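Local coordinates for uncharacterized protein (Acinetobacter baumannii, PDB 4PAR), which cleaves DNA containing 5-hydroxymethylcytosine, acting as a modification-dependent restriction endonuclease with a Vsr-like nuclease domain and an SRA-like domain, at residues K119-K127 / N138-E149. The protein carries 3 engineered substitutions. Numbering follows the deposited sequence.
Sequences KIFRVNVFK and NIHQQIDKIIEE
F121 and E149 meet at one end of a strand-on-helix packing that illustrates how the last strand of a sheet can be fastened to the helix following it. The aliphatic part of E149, bent at chi2 (-73°), brings CG within 3.6 Å of F121 CZ, approaching the ring obliquely. At the root of the same phenylalanine, F121 CB lies 3.7 Å from I146 CD1. R122 sends its CB away from the helix, and its NE forms a salt bridge with E72 OE1. V123 then divides its two methyls: CG2 packs on I146 CD1 at 3.7 Å, whereas CG1, anti to the backbone N (chi1 -174°), touches Q142 OE1 and reaches toward I139.

At N124 the packing becomes polar. The extended side chain of Q142 grips the backbone of N124 twice: N124 N donates to Q142 OE1 (2.9 Å), in the carbonyl plane and on a lone pair, while Q142 NE2 donates to N124 O (3.1 Å) from somewhat outside the carbonyl plane. One amide thus serves both backbone polar groups of a single residue and is probably held from flipping. Beyond it, V125 rests on I139 CD1, 4.1 Å from V125 CA.

Strand 119-124 runs nearly antiparallel to the helical segment, at 170° and 8.5 Å between axes. It is an outermost strand, within this chain, of the mixed sheet of the PD-(D/E)XK nuclease domain, hydrogen-bonded in parallel to strand 69-74, on which I146 also packs; helix 136-159 runs alongside this edge strand, with I143 and I147 packing on helix 26-37 and H140 meeting F40 of the second subunit.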
loop_
_atom_site.group_PDB
_atom_site.type_symbol
_atom_site.label_atom_id
_atom_site.label_comp_id
_atom_site.label_asym_id
_atom_site.label_seq_id
_atom_site.Cartn_x
_atom_site.Cartn_y
_atom_site.Cartn_z
ATOM N N LYS F 119 0.129 7.985 -35.504
ATOM C CA LYS F 119 1.158 7.160 -36.127
ATOM C C LYS F 119 1.979 6.449 -35.058
ATOM O O LYS F 119 2.223 7.001 -33.989
ATOM C CB LYS F 119 2.069 8.012 -37.017
ATOM C CG LYS F 119 3.161 7.224 -37.739
ATOM C CD LYS F 119 2.572 6.128 -38.625
ATOM C CE LYS F 119 3.658 5.282 -39.277
ATOM N NZ LYS F 119 4.534 6.088 -40.169
ATOM N N ILE F 120 2.389 5.215 -35.335
ATOM C CA ILE F 120 3.285 4.501 -34.432
ATOM C C ILE F 120 4.596 4.148 -35.116
ATOM O O ILE F 120 4.612 3.471 -36.146
ATOM C CB ILE F 120 2.655 3.211 -33.892
ATOM C CG1 ILE F 120 1.549 3.548 -32.897
ATOM C CG2 ILE F 120 3.713 2.354 -33.213
ATOM C CD1 ILE F 120 1.095 2.370 -32.071
ATOM N N PHE F 121 5.693 4.629 -34.541
ATOM C CA PHE F 121 7.015 4.264 -35.009
ATOM C C PHE F 121 7.580 3.173 -34.121
ATOM O O PHE F 121 7.382 3.183 -32.906
ATOM C CB PHE F 121 7.942 5.470 -35.016
ATOM C CG PHE F 121 7.573 6.505 -36.030
ATOM C CD1 PHE F 121 7.879 6.317 -37.369
ATOM C CD2 PHE F 121 6.929 7.669 -35.648
ATOM C CE1 PHE F 121 7.549 7.270 -38.309
ATOM C CE2 PHE F 121 6.595 8.628 -36.584
ATOM C CZ PHE F 121 6.905 8.426 -37.918
ATOM N N ARG F 122 8.288 2.227 -34.722
ATOM C CA ARG F 122 8.822 1.125 -33.945
ATOM C C ARG F 122 10.338 1.137 -33.918
ATOM O O ARG F 122 10.986 1.662 -34.824
ATOM C CB ARG F 122 8.307 -0.205 -34.492
ATOM C CG ARG F 122 6.904 -0.500 -34.033
ATOM C CD ARG F 122 6.347 -1.788 -34.594
ATOM N NE ARG F 122 4.911 -1.840 -34.345
ATOM C CZ ARG F 122 3.999 -1.333 -35.167
ATOM N NH1 ARG F 122 4.372 -0.759 -36.306
ATOM N NH2 ARG F 122 2.714 -1.408 -34.855
ATOM N N VAL F 123 10.903 0.580 -32.852
ATOM C CA VAL F 123 12.342 0.389 -32.803
ATOM C C VAL F 123 12.673 -1.079 -32.561
ATOM O O VAL F 123 12.324 -1.635 -31.524
ATOM C CB VAL F 123 12.981 1.252 -31.724
ATOM C CG1 VAL F 123 14.503 1.142 -31.804
ATOM C CG2 VAL F 123 12.529 2.698 -31.882
ATOM N N ASN F 124 13.343 -1.703 -33.527
ATOM C CA ASN F 124 13.674 -3.119 -33.435
ATOM C C ASN F 124 15.052 -3.323 -32.842
ATOM O O ASN F 124 16.062 -2.988 -33.461
ATOM C CB ASN F 124 13.597 -3.776 -34.809
ATOM C CG ASN F 124 12.274 -3.536 -35.484
ATOM O OD1 ASN F 124 12.130 -2.600 -36.268
ATOM N ND2 ASN F 124 11.288 -4.370 -35.170
ATOM N N VAL F 125 15.082 -3.887 -31.641
ATOM C CA VAL F 125 16.305 -3.970 -30.862
ATOM C C VAL F 125 17.039 -5.302 -30.987
ATOM O O VAL F 125 18.112 -5.476 -30.416
ATOM C CB VAL F 125 16.003 -3.719 -29.392
ATOM C CG1 VAL F 125 15.362 -2.352 -29.228
ATOM C CG2 VAL F 125 15.089 -4.809 -28.866
ATOM N N PHE F 126 16.469 -6.240 -31.735
ATOM C CA PHE F 126 17.096 -7.548 -31.884
ATOM C C PHE F 126 17.361 -7.883 -33.345
ATOM O O PHE F 126 16.458 -7.815 -34.179
ATOM C CB PHE F 126 16.226 -8.634 -31.250
ATOM C CG PHE F 126 16.076 -8.496 -29.763
ATOM C CD1 PHE F 126 17.118 -8.026 -28.989
ATOM C CD2 PHE F 126 14.889 -8.831 -29.141
ATOM C CE1 PHE F 126 16.978 -7.896 -27.622
ATOM C CE2 PHE F 126 14.743 -8.708 -27.780
ATOM C CZ PHE F 126 15.786 -8.238 -27.016
ATOM N N LYS F 127 18.605 -8.239 -33.651
ATOM C CA LYS F 127 18.957 -8.663 -34.997
ATOM C C LYS F 127 18.427 -10.077 -35.227
ATOM O O LYS F 127 17.482 -10.277 -35.989
ATOM C CB LYS F 127 20.476 -8.592 -35.228
ATOM C CG LYS F 127 21.350 -9.107 -34.088
ATOM C CD LYS F 127 22.785 -9.344 -34.555
ATOM C CE LYS F 127 23.618 -10.046 -33.486
ATOM N NZ LYS F 127 24.977 -10.386 -33.986
ATOM N N ASN F 138 22.910 0.699 -35.488
ATOM C CA ASN F 138 21.616 0.507 -36.127
ATOM C C ASN F 138 20.476 1.105 -35.309
ATOM O O ASN F 138 19.626 1.837 -35.836
ATOM C CB ASN F 138 21.363 -0.981 -36.361
ATOM C CG ASN F 138 20.018 -1.247 -37.001
ATOM O OD1 ASN F 138 18.989 -1.263 -36.326
ATOM N ND2 ASN F 138 20.020 -1.464 -38.311
ATOM N N ILE F 139 20.465 0.780 -34.021
ATOM C CA ILE F 139 19.453 1.294 -33.106
ATOM C C ILE F 139 19.455 2.818 -33.126
ATOM O O ILE F 139 18.403 3.458 -33.276
ATOM C CB ILE F 139 19.684 0.781 -31.669
ATOM C CG1 ILE F 139 19.483 -0.737 -31.619
ATOM C CG2 ILE F 139 18.759 1.485 -30.696
ATOM C CD1 ILE F 139 19.301 -1.304 -30.231
ATOM N N HIS F 140 20.651 3.388 -33.007
ATOM C CA HIS F 140 20.832 4.832 -33.081
ATOM C C HIS F 140 20.286 5.414 -34.382
ATOM O O HIS F 140 19.694 6.489 -34.374
ATOM C CB HIS F 140 22.309 5.193 -32.936
ATOM C CG HIS F 140 22.850 4.976 -31.557
ATOM N ND1 HIS F 140 24.176 5.180 -31.240
ATOM C CD2 HIS F 140 22.246 4.577 -30.414
ATOM C CE1 HIS F 140 24.365 4.911 -29.961
ATOM N NE2 HIS F 140 23.210 4.544 -29.437
ATOM N N GLN F 141 20.489 4.709 -35.494
ATOM C CA GLN F 141 19.970 5.166 -36.783
ATOM C C GLN F 141 18.440 5.228 -36.767
ATOM O O GLN F 141 17.847 6.260 -37.112
ATOM C CB GLN F 141 20.463 4.257 -37.913
ATOM C CG GLN F 141 21.939 4.448 -38.256
ATOM C CD GLN F 141 22.484 3.368 -39.175
ATOM O OE1 GLN F 141 21.792 2.404 -39.501
ATOM N NE2 GLN F 141 23.735 3.524 -39.591
ATOM N N GLN F 142 17.812 4.128 -36.351
ATOM C CA GLN F 142 16.361 4.089 -36.169
ATOM C C GLN F 142 15.848 5.268 -35.324
ATOM O O GLN F 142 14.861 5.945 -35.669
ATOM C CB GLN F 142 15.946 2.764 -35.518
ATOM C CG GLN F 142 16.411 1.510 -36.263
ATOM C CD GLN F 142 15.885 0.217 -35.643
ATOM O OE1 GLN F 142 14.713 0.116 -35.284
ATOM N NE2 GLN F 142 16.760 -0.769 -35.507
ATOM N N ILE F 143 16.527 5.527 -34.214
ATOM C CA ILE F 143 16.119 6.627 -33.354
ATOM C C ILE F 143 16.294 7.978 -34.056
ATOM O O ILE F 143 15.443 8.859 -33.933
ATOM C CB ILE F 143 16.895 6.601 -32.035
ATOM C CG1 ILE F 143 16.404 5.427 -31.188
ATOM C CG2 ILE F 143 16.742 7.919 -31.290
ATOM C CD1 ILE F 143 17.341 5.045 -30.071
ATOM N N ASP F 144 17.375 8.124 -34.817
ATOM C CA ASP F 144 17.646 9.374 -35.521
ATOM C C ASP F 144 16.540 9.692 -36.521
ATOM O O ASP F 144 16.035 10.825 -36.568
ATOM C CB ASP F 144 18.998 9.317 -36.235
ATOM C CG ASP F 144 20.173 9.372 -35.274
ATOM O OD1 ASP F 144 19.974 9.749 -34.098
ATOM O OD2 ASP F 144 21.302 9.044 -35.698
ATOM N N LYS F 145 16.154 8.692 -37.313
ATOM C CA LYS F 145 15.083 8.906 -38.283
ATOM C C LYS F 145 13.774 9.227 -37.551
ATOM O O LYS F 145 13.022 10.105 -37.982
ATOM C CB LYS F 145 14.915 7.695 -39.221
ATOM C CG LYS F 145 14.483 6.402 -38.546
ATOM C CD LYS F 145 14.231 5.263 -39.525
ATOM C CE LYS F 145 13.913 3.964 -38.778
ATOM N NZ LYS F 145 13.004 4.171 -37.603
ATOM N N ILE F 146 13.512 8.553 -36.432
ATOM C CA ILE F 146 12.319 8.888 -35.656
ATOM C C ILE F 146 12.324 10.359 -35.213
ATOM O O ILE F 146 11.315 11.058 -35.338
ATOM C CB ILE F 146 12.179 7.974 -34.430
ATOM C CG1 ILE F 146 11.670 6.601 -34.872
ATOM C CG2 ILE F 146 11.224 8.579 -33.409
ATOM C CD1 ILE F 146 11.404 5.650 -33.737
ATOM N N ILE F 147 13.469 10.824 -34.720
ATOM C CA ILE F 147 13.634 12.222 -34.321
ATOM C C ILE F 147 13.355 13.167 -35.486
ATOM O O ILE F 147 12.712 14.207 -35.315
ATOM C CB ILE F 147 15.053 12.488 -33.781
ATOM C CG1 ILE F 147 15.284 11.704 -32.493
ATOM C CG2 ILE F 147 15.259 13.965 -33.510
ATOM C CD1 ILE F 147 16.739 11.595 -32.105
ATOM N N GLU F 148 13.832 12.805 -36.673
ATOM C CA GLU F 148 13.568 13.627 -37.850
ATOM C C GLU F 148 12.078 13.669 -38.201
ATOM O O GLU F 148 11.557 14.718 -38.586
ATOM C CB GLU F 148 14.379 13.130 -39.049
ATOM C CG GLU F 148 15.748 13.773 -39.161
ATOM C CD GLU F 148 15.675 15.288 -39.263
ATOM O OE1 GLU F 148 14.694 15.806 -39.840
ATOM O OE2 GLU F 148 16.599 15.964 -38.760
ATOM N N GLU F 149 11.398 12.534 -38.060
ATOM C CA GLU F 149 9.956 12.484 -38.292
ATOM C C GLU F 149 9.215 13.390 -37.307
ATOM O O GLU F 149 8.280 14.108 -37.681
ATOM C CB GLU F 149 9.438 11.045 -38.183
ATOM C CG GLU F 149 9.731 10.172 -39.399
ATOM C CD GLU F 149 8.867 10.530 -40.599
ATOM O OE1 GLU F 149 7.875 11.271 -40.421
ATOM O OE2 GLU F 149 9.180 10.069 -41.721
#